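Local coordinates for methyltransferase-like protein of unknown function (Silicibacter pomeroyi DSS-3, PDB 3CVO) that is of unknown function but has the Rossmann-like fold of class I methyltransferases and probably transfers methyl groups from S-adenosylmethionine, at residues H122-R133 with I144-D154; Y28-S39 with L49-E58. All blocks are in the same frame, centred on the assembly; numbering follows the deposited sequence.

Contact 1 (H122-R133 with I144-D154); sequences HPDVVLVDGRFR and ITRPVTLLFDD. With EDO (1,2-ethanediol), chain J.
His-122 takes the backbone N-H of Thr-145 on its NE2, 3.0 Å from Thr-145 N and almost exactly in the ring plane. The other ring nitrogen is spent as a donor: ND1 reaches the carbonyl O of Pro-123, so the two bonds together fix both the tautomer and the rotation of the imidazole. Arg-146 runs antiparallel to the imidazole, its CG over one ring face, 3.8 Å from the His-122 centroid; ND1 lies over the centre of the guanidinium face, the two planes 30° apart. That guanidinium ends on Asp-124, where NH1 and NH2 both grip the single oxygen OD1 (NH2 to OD1 2.9 Å), while Asp-124 OD2 receives the backbone N-H groups of Glu-32 and Val-33.

Between these ends, strands 125-128 and 148-152 run parallel with regular pairing, Val-126 N to Thr-149 O at 2.8 Å and Leu-151 N to Val-126 O. Val-126, Val-128, Leu-150 and Phe-152 pack on the face under helix 133-143, the helix of this beta-alpha-beta crossover; Val-128 CG1 sits 4.1 Å over the centre of the Phe-152 ring.

At the carboxyl ends, Arg-133 runs extended beyond CG and offers NH1 to the anti lone pair of Asp-154 OD2 at 2.7 Å and, weakly, to Asp-153 O, and NE to Gly-130 O. Its NH2 forms a salt bridge with Asp-129 OD1, 3.2 Å away. Asp-129 OD1 is also 3.5 Å from Asp-153 OD2, whose carboxylate pairs through OD1 with Arg-176. With Arg-133 bridging Asp-129 and Asp-154, the two arginines probably offset much of the repulsion between these close carboxylates.

Contact 2 (Y28-S39 with L49-E58); sequences YEEAEVILEYGS and LPGKHVTSVE. With EDO (1,2-ethanediol), chain O.
Lys-52 bends at chi2 (-59°) and brings its ammonium to the C-terminal end of helix 18-30, where NZ meets Ala-31 O nearly head-on at 2.8 Å and Glu-29 O from above the carbonyl plane, also at 2.8 Å; a weak bond goes to Tyr-28 O. Leu-49 lays CD1 against Tyr-28 CB at 3.8 Å and lies square across Glu-29.

Strands 33-37 and 53-58 pair in parallel as the first beta-alpha-beta unit of the Rossmann-like sheet, connected by helix 41-47. The glycine-containing turn after strand 33-37 and Glu-58, ending strand 53-58, lie where class I methyltransferases commonly bind S-adenosylmethionine. On the face carrying Ile-34 and Val-54, Ile-34 CG2 sits over one face of the Tyr-28 ring, toward its rim. Glu-36 extends beyond CG, and Ser-56 OG donates to its OE1 at 2.7 Å from the anti side, somewhat out of the carboxylate plane. Tyr-28 OH donates to the anti lone pair of OE2, and Thr-43 and Ser-42 add further bonds to this buried carboxylate. On the other face, Val-33 runs alongside His-53 and Tyr-37 alongside Val-57. Glu-58 turns OE1 back to Ser-39, accepting from OG at 2.8 Å and from the backbone N.

From the N terminus, helix 18-30 runs into strand 33-37, and contact 2 closes when the chain returns through helix 41-47 to strand 53-58. The chain then leaves through helix 61-73 and edge strand 81-86, and comes back to the middle of the sheet at strand 125-128. Contact 1 closes the next loop, over helix 133-143 to strand 148-152. The two loops follow in series, neither nested nor crossed. Strands 33-37 and 125-128 are sheet neighbours and join them through probable hydrogen bonds: Leu-127 O lies 2.8 Å from Tyr-37 N, and Asp-129 N 2.9 Å from Tyr-37 O, so the four parallel strands are joined across the centre.

Contact 1 (H122-R133 with I144-D154)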
loop_
_atom_site.group_PDB
_atom_site.type_symbol
_atom_site.label_atom_id
_atom_site.label_comp_id
_atom_site.label_asym_id
_atom_site.label_seq_id
_atom_site.Cartn_x
_atom_site.Cartn_y
_atom_site.Cartn_z
ATOM N N HIS A 122 -9.108 4.347 20.293
ATOM C CA HIS A 122 -10.002 4.280 19.137
ATOM C C HIS A 122 -10.857 5.549 19.067
ATOM O O HIS A 122 -11.536 5.918 20.024
ATOM C CB HIS A 122 -10.941 3.053 19.190
ATOM C CG HIS A 122 -11.576 2.717 17.881
ATOM N ND1 HIS A 122 -12.468 3.552 17.234
ATOM C CD2 HIS A 122 -11.487 1.600 17.118
ATOM C CE1 HIS A 122 -12.869 2.972 16.111
ATOM N NE2 HIS A 122 -12.276 1.796 16.013
ATOM N N PRO A 123 -10.849 6.204 17.913
ATOM C CA PRO A 123 -11.622 7.444 17.777
ATOM C C PRO A 123 -13.086 7.176 17.701
ATOM O O PRO A 123 -13.522 6.061 17.355
ATOM C CB PRO A 123 -11.136 8.050 16.448
ATOM C CG PRO A 123 -10.057 7.226 15.977
ATOM C CD PRO A 123 -9.945 5.966 16.783
ATOM N N ASP A 124 -13.821 8.216 18.062
ATOM C CA ASP A 124 -15.267 8.287 17.874
ATOM C C ASP A 124 -15.593 9.124 16.661
ATOM O O ASP A 124 -16.552 8.861 15.965
ATOM C CB ASP A 124 -15.901 8.902 19.093
ATOM C CG ASP A 124 -15.670 8.064 20.341
ATOM O OD1 ASP A 124 -15.889 6.844 20.245
ATOM O OD2 ASP A 124 -15.267 8.613 21.390
ATOM N N VAL A 125 -14.773 10.148 16.442
ATOM C CA VAL A 125 -14.866 11.015 15.256
ATOM C C VAL A 125 -13.499 11.213 14.648
ATOM O O VAL A 125 -12.493 11.303 15.331
ATOM C CB VAL A 125 -15.532 12.412 15.576
ATOM C CG1 VAL A 125 -14.624 13.263 16.461
ATOM C CG2 VAL A 125 -15.836 13.159 14.294
ATOM N N VAL A 126 -13.474 11.207 13.321
ATOM C CA VAL A 126 -12.268 11.534 12.544
ATOM C C VAL A 126 -12.549 12.702 11.630
ATOM O O VAL A 126 -13.538 12.742 10.873
ATOM C CB VAL A 126 -11.765 10.334 11.681
ATOM C CG1 VAL A 126 -10.520 10.714 10.803
ATOM C CG2 VAL A 126 -11.480 9.121 12.590
ATOM N N LEU A 127 -11.650 13.664 11.694
ATOM C CA LEU A 127 -11.691 14.792 10.767
ATOM C C LEU A 127 -10.570 14.715 9.740
ATOM O O LEU A 127 -9.411 14.612 10.079
ATOM C CB LEU A 127 -11.540 16.113 11.528
ATOM C CG LEU A 127 -11.408 17.360 10.639
ATOM C CD1 LEU A 127 -12.712 17.603 9.816
ATOM C CD2 LEU A 127 -11.022 18.626 11.440
ATOM N N VAL A 128 -10.983 14.725 8.480
ATOM C CA VAL A 128 -10.070 14.717 7.343
ATOM C C VAL A 128 -9.950 16.158 6.810
ATOM O O VAL A 128 -10.845 16.693 6.131
ATOM C CB VAL A 128 -10.467 13.675 6.265
ATOM C CG1 VAL A 128 -9.612 13.829 4.996
ATOM C CG2 VAL A 128 -10.358 12.241 6.833
ATOM N N ASP A 129 -8.879 16.837 7.191
ATOM C CA ASP A 129 -8.750 18.237 6.825
ATOM C C ASP A 129 -7.283 18.622 6.616
ATOM O O ASP A 129 -6.903 19.733 6.879
ATOM C CB ASP A 129 -9.446 19.116 7.909
ATOM C CG ASP A 129 -9.560 20.572 7.536
ATOM O OD1 ASP A 129 -9.695 20.864 6.345
ATOM O OD2 ASP A 129 -9.571 21.418 8.459
ATOM N N GLY A 130 -6.475 17.677 6.154
ATOM C CA GLY A 130 -5.055 17.946 5.919
ATOM C C GLY A 130 -4.623 17.472 4.555
ATOM O O GLY A 130 -5.250 17.768 3.566
ATOM N N ARG A 131 -3.560 16.683 4.537
ATOM C CA ARG A 131 -3.014 16.162 3.287
ATOM C C ARG A 131 -3.480 14.715 3.090
ATOM O O ARG A 131 -4.061 14.121 3.974
ATOM C CB ARG A 131 -1.497 16.200 3.303
ATOM C CG ARG A 131 -0.892 17.617 3.442
ATOM C CD ARG A 131 -1.053 18.409 2.162
ATOM N NE ARG A 131 -2.269 19.196 2.212
ATOM C CZ ARG A 131 -3.131 19.300 1.218
ATOM N NH1 ARG A 131 -2.932 18.635 0.094
ATOM N NH2 ARG A 131 -4.205 20.058 1.362
ATOM N N PHE A 132 -3.190 14.169 1.936
ATOM C CA PHE A 132 -3.581 12.800 1.595
ATOM C C PHE A 132 -5.010 12.515 1.982
ATOM O O PHE A 132 -5.278 11.442 2.551
ATOM C CB PHE A 132 -2.725 11.756 2.283
ATOM C CG PHE A 132 -1.257 11.956 2.094
ATOM C CD1 PHE A 132 -0.606 11.425 0.998
ATOM C CD2 PHE A 132 -0.534 12.689 3.006
ATOM C CE1 PHE A 132 0.780 11.633 0.800
ATOM C CE2 PHE A 132 0.855 12.900 2.826
ATOM C CZ PHE A 132 1.501 12.350 1.705
ATOM N N ARG A 133 -5.927 13.412 1.646
ATOM C CA ARG A 133 -7.303 13.324 2.219
ATOM C C ARG A 133 -7.996 11.988 1.912
ATOM O O ARG A 133 -8.583 11.337 2.783
ATOM C CB ARG A 133 -8.181 14.482 1.787
ATOM C CG ARG A 133 -7.710 15.775 2.400
ATOM C CD ARG A 133 -8.705 16.895 2.348
ATOM N NE ARG A 133 -8.083 18.060 2.935
ATOM C CZ ARG A 133 -8.677 19.219 3.198
ATOM N NH1 ARG A 133 -9.971 19.427 2.963
ATOM N NH2 ARG A 133 -7.938 20.172 3.723
ATOM N N ILE A 144 -10.346 0.967 11.530
ATOM C CA ILE A 144 -11.306 1.023 12.644
ATOM C C ILE A 144 -11.798 -0.389 12.931
ATOM O O ILE A 144 -11.781 -1.248 12.045
ATOM C CB ILE A 144 -12.503 1.969 12.389
ATOM C CG1 ILE A 144 -13.300 1.602 11.112
ATOM C CG2 ILE A 144 -12.074 3.492 12.360
ATOM C CD1 ILE A 144 -14.602 2.373 10.925
ATOM N N THR A 145 -12.189 -0.611 14.185
ATOM C CA THR A 145 -12.791 -1.870 14.644
ATOM C C THR A 145 -14.204 -1.734 15.151
ATOM O O THR A 145 -14.861 -2.729 15.420
ATOM C CB THR A 145 -11.901 -2.587 15.688
ATOM O OG1 THR A 145 -11.623 -1.699 16.789
ATOM C CG2 THR A 145 -10.570 -3.025 15.021
ATOM N N ARG A 146 -14.678 -0.502 15.221
ATOM C CA ARG A 146 -16.099 -0.175 15.452
ATOM C C ARG A 146 -16.460 1.111 14.650
ATOM O O ARG A 146 -15.563 1.832 14.192
ATOM C CB ARG A 146 -16.337 0.002 16.955
ATOM C CG ARG A 146 -15.571 1.137 17.583
ATOM C CD ARG A 146 -15.959 1.268 19.078
ATOM N NE ARG A 146 -15.106 2.241 19.769
ATOM C CZ ARG A 146 -15.265 3.559 19.704
ATOM N NH1 ARG A 146 -16.241 4.101 18.994
ATOM N NH2 ARG A 146 -14.441 4.333 20.356
ATOM N N PRO A 147 -17.756 1.375 14.437
ATOM C CA PRO A 147 -18.159 2.507 13.609
ATOM C C PRO A 147 -17.702 3.834 14.162
ATOM O O PRO A 147 -17.613 4.028 15.377
ATOM C CB PRO A 147 -19.681 2.442 13.619
ATOM C CG PRO A 147 -19.968 1.025 13.846
ATOM C CD PRO A 147 -18.913 0.539 14.800
ATOM N N VAL A 148 -17.377 4.713 13.231
ATOM C CA VAL A 148 -17.073 6.125 13.522
ATOM C C VAL A 148 -17.803 7.096 12.599
ATOM O O VAL A 148 -18.343 6.736 11.531
ATOM C CB VAL A 148 -15.560 6.414 13.482
ATOM C CG1 VAL A 148 -14.801 5.451 14.380
ATOM C CG2 VAL A 148 -15.011 6.377 12.060
ATOM N N THR A 149 -17.859 8.343 13.058
ATOM C CA THR A 149 -18.179 9.467 12.185
ATOM C C THR A 149 -16.900 10.008 11.615
ATOM O O THR A 149 -15.918 10.219 12.324
ATOM C CB THR A 149 -18.901 10.602 12.944
ATOM O OG1 THR A 149 -20.130 10.096 13.433
ATOM C CG2 THR A 149 -19.162 11.821 12.029
ATOM N N LEU A 150 -16.918 10.180 10.303
ATOM C CA LEU A 150 -15.822 10.845 9.575
ATOM C C LEU A 150 -16.340 12.089 8.911
ATOM O O LEU A 150 -17.347 12.107 8.220
ATOM C CB LEU A 150 -15.127 9.887 8.577
ATOM C CG LEU A 150 -13.868 10.504 7.946
ATOM C CD1 LEU A 150 -12.756 9.448 7.800
ATOM C CD2 LEU A 150 -14.119 11.184 6.622
ATOM N N LEU A 151 -15.665 13.193 9.189
ATOM C CA LEU A 151 -15.983 14.477 8.584
ATOM C C LEU A 151 -14.878 14.811 7.586
ATOM O O LEU A 151 -13.693 14.811 7.914
ATOM C CB LEU A 151 -16.066 15.577 9.648
ATOM C CG LEU A 151 -17.005 15.383 10.844
ATOM C CD1 LEU A 151 -16.868 16.513 11.862
ATOM C CD2 LEU A 151 -18.470 15.165 10.367
ATOM N N PHE A 152 -15.268 15.032 6.353
ATOM C CA PHE A 152 -14.301 15.243 5.278
ATOM C C PHE A 152 -14.563 16.666 4.756
ATOM O O PHE A 152 -15.562 16.945 4.085
ATOM C CB PHE A 152 -14.532 14.178 4.216
ATOM C CG PHE A 152 -13.450 14.034 3.146
ATOM C CD1 PHE A 152 -12.903 15.120 2.522
ATOM C CD2 PHE A 152 -13.027 12.768 2.741
ATOM C CE1 PHE A 152 -11.967 14.979 1.508
ATOM C CE2 PHE A 152 -12.094 12.611 1.732
ATOM C CZ PHE A 152 -11.555 13.731 1.120
ATOM N N ASP A 153 -13.646 17.567 5.061
ATOM C CA ASP A 153 -13.814 18.955 4.643
ATOM C C ASP A 153 -13.428 19.185 3.180
ATOM O O ASP A 153 -12.551 18.508 2.637
ATOM C CB ASP A 153 -13.037 19.902 5.529
ATOM C CG ASP A 153 -13.601 21.319 5.503
ATOM O OD1 ASP A 153 -14.772 21.561 5.057
ATOM O OD2 ASP A 153 -12.862 22.208 5.956
ATOM N N ASP A 154 -14.149 20.124 2.565
ATOM C CA ASP A 154 -13.895 20.514 1.168
ATOM C C ASP A 154 -14.088 19.330 0.278
ATOM O O ASP A 154 -13.326 19.111 -0.646
ATOM C CB ASP A 154 -12.435 20.952 1.004
ATOM C CG ASP A 154 -12.061 22.044 1.972
ATOM O OD1 ASP A 154 -12.578 23.165 1.766
ATOM O OD2 ASP A 154 -11.294 21.774 2.949
HETATM C C1 EDO J . -10.095 2.296 23.005
HETATM O O1 EDO J . -9.014 1.774 22.210
HETATM C C2 EDO J . -9.557 3.006 24.242
HETATM O O2 EDO J . -10.407 4.127 24.538
HETATM O O HOH W 1 -12.036 5.184 22.368
#

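Contact 2 (Y28-S39 with L49-E58)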
loop_
_atom_site.group_PDB
_atom_site.type_symbol
_atom_site.label_atom_id
_atom_site.label_comp_id
_atom_site.label_asym_id
_atom_site.label_seq_id
_atom_site.Cartn_x
_atom_site.Cartn_y
_atom_site.Cartn_z
ATOM N N TYR A 28 -17.906 16.898 17.724
ATOM C CA TYR A 28 -16.849 16.941 18.741
ATOM C C TYR A 28 -17.444 16.884 20.154
ATOM O O TYR A 28 -16.857 16.320 21.081
ATOM C CB TYR A 28 -15.980 18.205 18.587
ATOM C CG TYR A 28 -14.908 18.095 17.510
ATOM C CD1 TYR A 28 -14.965 17.117 16.522
ATOM C CD2 TYR A 28 -13.815 18.941 17.510
ATOM C CE1 TYR A 28 -13.959 17.001 15.572
ATOM C CE2 TYR A 28 -12.807 18.836 16.561
ATOM C CZ TYR A 28 -12.877 17.873 15.584
ATOM O OH TYR A 28 -11.850 17.749 14.599
ATOM N N GLU A 29 -18.630 17.465 20.289
ATOM C CA GLU A 29 -19.332 17.493 21.579
ATOM C C GLU A 29 -19.725 16.084 21.928
ATOM O O GLU A 29 -19.598 15.658 23.069
ATOM C CB GLU A 29 -20.540 18.438 21.565
ATOM C CG GLU A 29 -20.067 19.871 21.634
ATOM C CD GLU A 29 -21.168 20.926 21.621
ATOM O OE1 GLU A 29 -22.327 20.622 21.246
ATOM O OE2 GLU A 29 -20.844 22.087 21.967
ATOM N N GLU A 30 -20.139 15.353 20.906
ATOM C CA GLU A 30 -20.663 13.992 21.057
ATOM C C GLU A 30 -19.546 12.952 21.242
ATOM O O GLU A 30 -19.752 11.931 21.852
ATOM C CB GLU A 30 -21.559 13.578 19.866
ATOM C CG GLU A 30 -22.978 14.138 19.887
ATOM N N ALA A 31 -18.381 13.210 20.674
ATOM C CA ALA A 31 -17.208 12.306 20.753
ATOM C C ALA A 31 -16.463 12.412 22.072
ATOM O O ALA A 31 -16.440 13.464 22.705
ATOM C CB ALA A 31 -16.212 12.668 19.625
ATOM N N GLU A 32 -15.824 11.318 22.477
ATOM C CA GLU A 32 -14.834 11.386 23.562
ATOM C C GLU A 32 -13.431 11.455 22.990
ATOM O O GLU A 32 -12.580 12.217 23.459
ATOM C CB GLU A 32 -14.879 10.188 24.490
ATOM C CG GLU A 32 -13.700 10.208 25.458
ATOM C CD GLU A 32 -13.529 8.940 26.284
ATOM O OE1 GLU A 32 -13.777 7.823 25.758
ATOM O OE2 GLU A 32 -13.127 9.079 27.468
ATOM N N VAL A 33 -13.204 10.637 21.973
ATOM C CA VAL A 33 -11.891 10.536 21.316
ATOM C C VAL A 33 -12.008 11.108 19.923
ATOM O O VAL A 33 -12.856 10.715 19.137
ATOM C CB VAL A 33 -11.296 9.064 21.325
ATOM C CG1 VAL A 33 -9.874 9.006 20.696
ATOM C CG2 VAL A 33 -11.282 8.515 22.750
ATOM N N ILE A 34 -11.119 12.064 19.642
ATOM C CA ILE A 34 -11.127 12.795 18.383
ATOM C C ILE A 34 -9.780 12.635 17.706
ATOM O O ILE A 34 -8.771 12.845 18.311
ATOM C CB ILE A 34 -11.381 14.348 18.603
ATOM C CG1 ILE A 34 -12.775 14.609 19.183
ATOM C CG2 ILE A 34 -11.177 15.130 17.262
ATOM C CD1 ILE A 34 -12.925 15.942 20.009
ATOM N N LEU A 35 -9.807 12.247 16.442
ATOM C CA LEU A 35 -8.596 12.180 15.640
ATOM C C LEU A 35 -8.751 13.150 14.492
ATOM O O LEU A 35 -9.754 13.119 13.792
ATOM C CB LEU A 35 -8.377 10.732 15.100
ATOM C CG LEU A 35 -7.408 10.588 13.909
ATOM C CD1 LEU A 35 -6.010 11.096 14.367
ATOM C CD2 LEU A 35 -7.349 9.152 13.338
ATOM N N GLU A 36 -7.762 14.022 14.329
ATOM C CA GLU A 36 -7.738 14.952 13.227
ATOM C C GLU A 36 -6.551 14.742 12.343
ATOM O O GLU A 36 -5.428 14.441 12.776
ATOM C CB GLU A 36 -7.711 16.412 13.726
ATOM C CG GLU A 36 -8.708 16.832 14.731
ATOM C CD GLU A 36 -8.581 18.313 15.033
ATOM O OE1 GLU A 36 -7.431 18.755 15.313
ATOM O OE2 GLU A 36 -9.617 19.046 14.965
ATOM N N TYR A 37 -6.814 14.873 11.059
ATOM C CA TYR A 37 -5.713 15.041 10.114
ATOM C C TYR A 37 -5.729 16.491 9.657
ATOM O O TYR A 37 -6.701 16.936 9.066
ATOM C CB TYR A 37 -5.915 14.123 8.934
ATOM C CG TYR A 37 -5.826 12.636 9.200
ATOM C CD1 TYR A 37 -4.620 11.986 9.192
ATOM C CD2 TYR A 37 -6.979 11.881 9.408
ATOM C CE1 TYR A 37 -4.534 10.593 9.367
ATOM C CE2 TYR A 37 -6.924 10.499 9.575
ATOM C CZ TYR A 37 -5.686 9.858 9.554
ATOM O OH TYR A 37 -5.551 8.492 9.646
ATOM N N GLY A 38 -4.673 17.224 9.966
ATOM C CA GLY A 38 -4.685 18.672 9.852
ATOM C C GLY A 38 -4.934 19.258 11.215
ATOM O O GLY A 38 -5.731 18.736 11.980
ATOM N N SER A 39 -4.171 20.271 11.576
ATOM C CA SER A 39 -4.367 20.930 12.871
ATOM C C SER A 39 -4.668 22.391 12.636
ATOM O O SER A 39 -4.253 22.956 11.650
ATOM C CB SER A 39 -3.161 20.737 13.799
ATOM O OG SER A 39 -2.067 21.528 13.392
ATOM N N LEU A 49 -13.409 21.949 24.803
ATOM C CA LEU A 49 -14.418 21.053 25.337
ATOM C C LEU A 49 -13.811 20.141 26.410
ATOM O O LEU A 49 -12.679 19.639 26.274
ATOM C CB LEU A 49 -15.065 20.222 24.231
ATOM C CG LEU A 49 -15.830 20.978 23.132
ATOM C CD1 LEU A 49 -16.169 20.048 21.946
ATOM C CD2 LEU A 49 -17.066 21.615 23.687
ATOM N N PRO A 50 -14.545 19.936 27.510
ATOM C CA PRO A 50 -13.974 19.076 28.541
ATOM C C PRO A 50 -14.080 17.605 28.230
ATOM O O PRO A 50 -14.937 17.171 27.485
ATOM C CB PRO A 50 -14.784 19.419 29.779
ATOM C CG PRO A 50 -16.109 19.897 29.236
ATOM C CD PRO A 50 -15.769 20.617 27.960
ATOM N N GLY A 51 -13.158 16.863 28.805
ATOM C CA GLY A 51 -13.193 15.406 28.800
ATOM C C GLY A 51 -12.901 14.758 27.459
ATOM O O GLY A 51 -13.336 13.653 27.198
ATOM N N LYS A 52 -12.132 15.432 26.618
ATOM C CA LYS A 52 -11.748 14.884 25.298
ATOM C C LYS A 52 -10.310 14.393 25.200
ATOM O O LYS A 52 -9.410 14.884 25.864
ATOM C CB LYS A 52 -11.918 15.923 24.203
ATOM C CG LYS A 52 -13.226 16.673 24.168
ATOM C CD LYS A 52 -14.446 15.791 24.015
ATOM C CE LYS A 52 -15.677 16.644 23.887
ATOM N NZ LYS A 52 -16.935 15.868 24.031
ATOM N N HIS A 53 -10.104 13.402 24.335
ATOM C CA HIS A 53 -8.777 12.976 23.990
ATOM C C HIS A 53 -8.594 13.266 22.503
ATOM O O HIS A 53 -9.319 12.719 21.692
ATOM C CB HIS A 53 -8.592 11.486 24.254
ATOM C CG HIS A 53 -7.228 10.982 23.907
ATOM N ND1 HIS A 53 -6.230 10.823 24.846
ATOM C CD2 HIS A 53 -6.682 10.632 22.713
ATOM C CE1 HIS A 53 -5.134 10.385 24.249
ATOM N NE2 HIS A 53 -5.386 10.253 22.958
ATOM N N VAL A 54 -7.635 14.146 22.206
ATOM C CA VAL A 54 -7.449 14.710 20.878
ATOM C C VAL A 54 -6.051 14.465 20.352
ATOM O O VAL A 54 -5.064 14.666 21.038
ATOM C CB VAL A 54 -7.743 16.231 20.865
ATOM C CG1 VAL A 54 -7.823 16.722 19.411
ATOM C CG2 VAL A 54 -9.019 16.519 21.660
ATOM N N THR A 55 -6.010 13.979 19.111
ATOM C CA THR A 55 -4.774 13.745 18.394
ATOM C C THR A 55 -4.917 14.370 17.033
ATOM O O THR A 55 -5.924 14.188 16.353
ATOM C CB THR A 55 -4.406 12.217 18.242
ATOM O OG1 THR A 55 -4.483 11.580 19.515
ATOM C CG2 THR A 55 -2.987 12.052 17.683
ATOM N N SER A 56 -3.931 15.174 16.684
ATOM C CA SER A 56 -3.942 15.903 15.417
ATOM C C SER A 56 -2.631 15.672 14.682
ATOM O O SER A 56 -1.559 16.007 15.148
ATOM C CB SER A 56 -4.143 17.407 15.658
ATOM O OG SER A 56 -5.279 17.637 16.504
ATOM N N VAL A 57 -2.761 15.062 13.518
ATOM C CA VAL A 57 -1.641 14.724 12.654
ATOM C C VAL A 57 -1.342 15.930 11.789
ATOM O O VAL A 57 -2.201 16.515 11.139
ATOM C CB VAL A 57 -1.982 13.450 11.753
ATOM C CG1 VAL A 57 -0.869 13.188 10.666
ATOM C CG2 VAL A 57 -2.277 12.229 12.639
ATOM N N GLU A 58 -0.087 16.322 11.770
ATOM C CA GLU A 58 0.281 17.564 11.095
ATOM C C GLU A 58 1.613 17.432 10.334
ATOM O O GLU A 58 2.602 17.024 10.910
ATOM C CB GLU A 58 0.411 18.673 12.163
ATOM C CG GLU A 58 0.835 20.058 11.649
ATOM C CD GLU A 58 -0.080 20.569 10.528
ATOM O OE1 GLU A 58 -1.289 20.680 10.788
ATOM O OE2 GLU A 58 0.423 20.781 9.399
HETATM C C1 EDO O . -2.113 8.705 21.712
HETATM O O1 EDO O . -3.557 8.636 21.668
HETATM C C2 EDO O . -1.593 9.820 20.796
HETATM O O2 EDO O . -2.354 11.026 21.009
HETATM O O HOH W 2 -7.065 10.813 19.591
#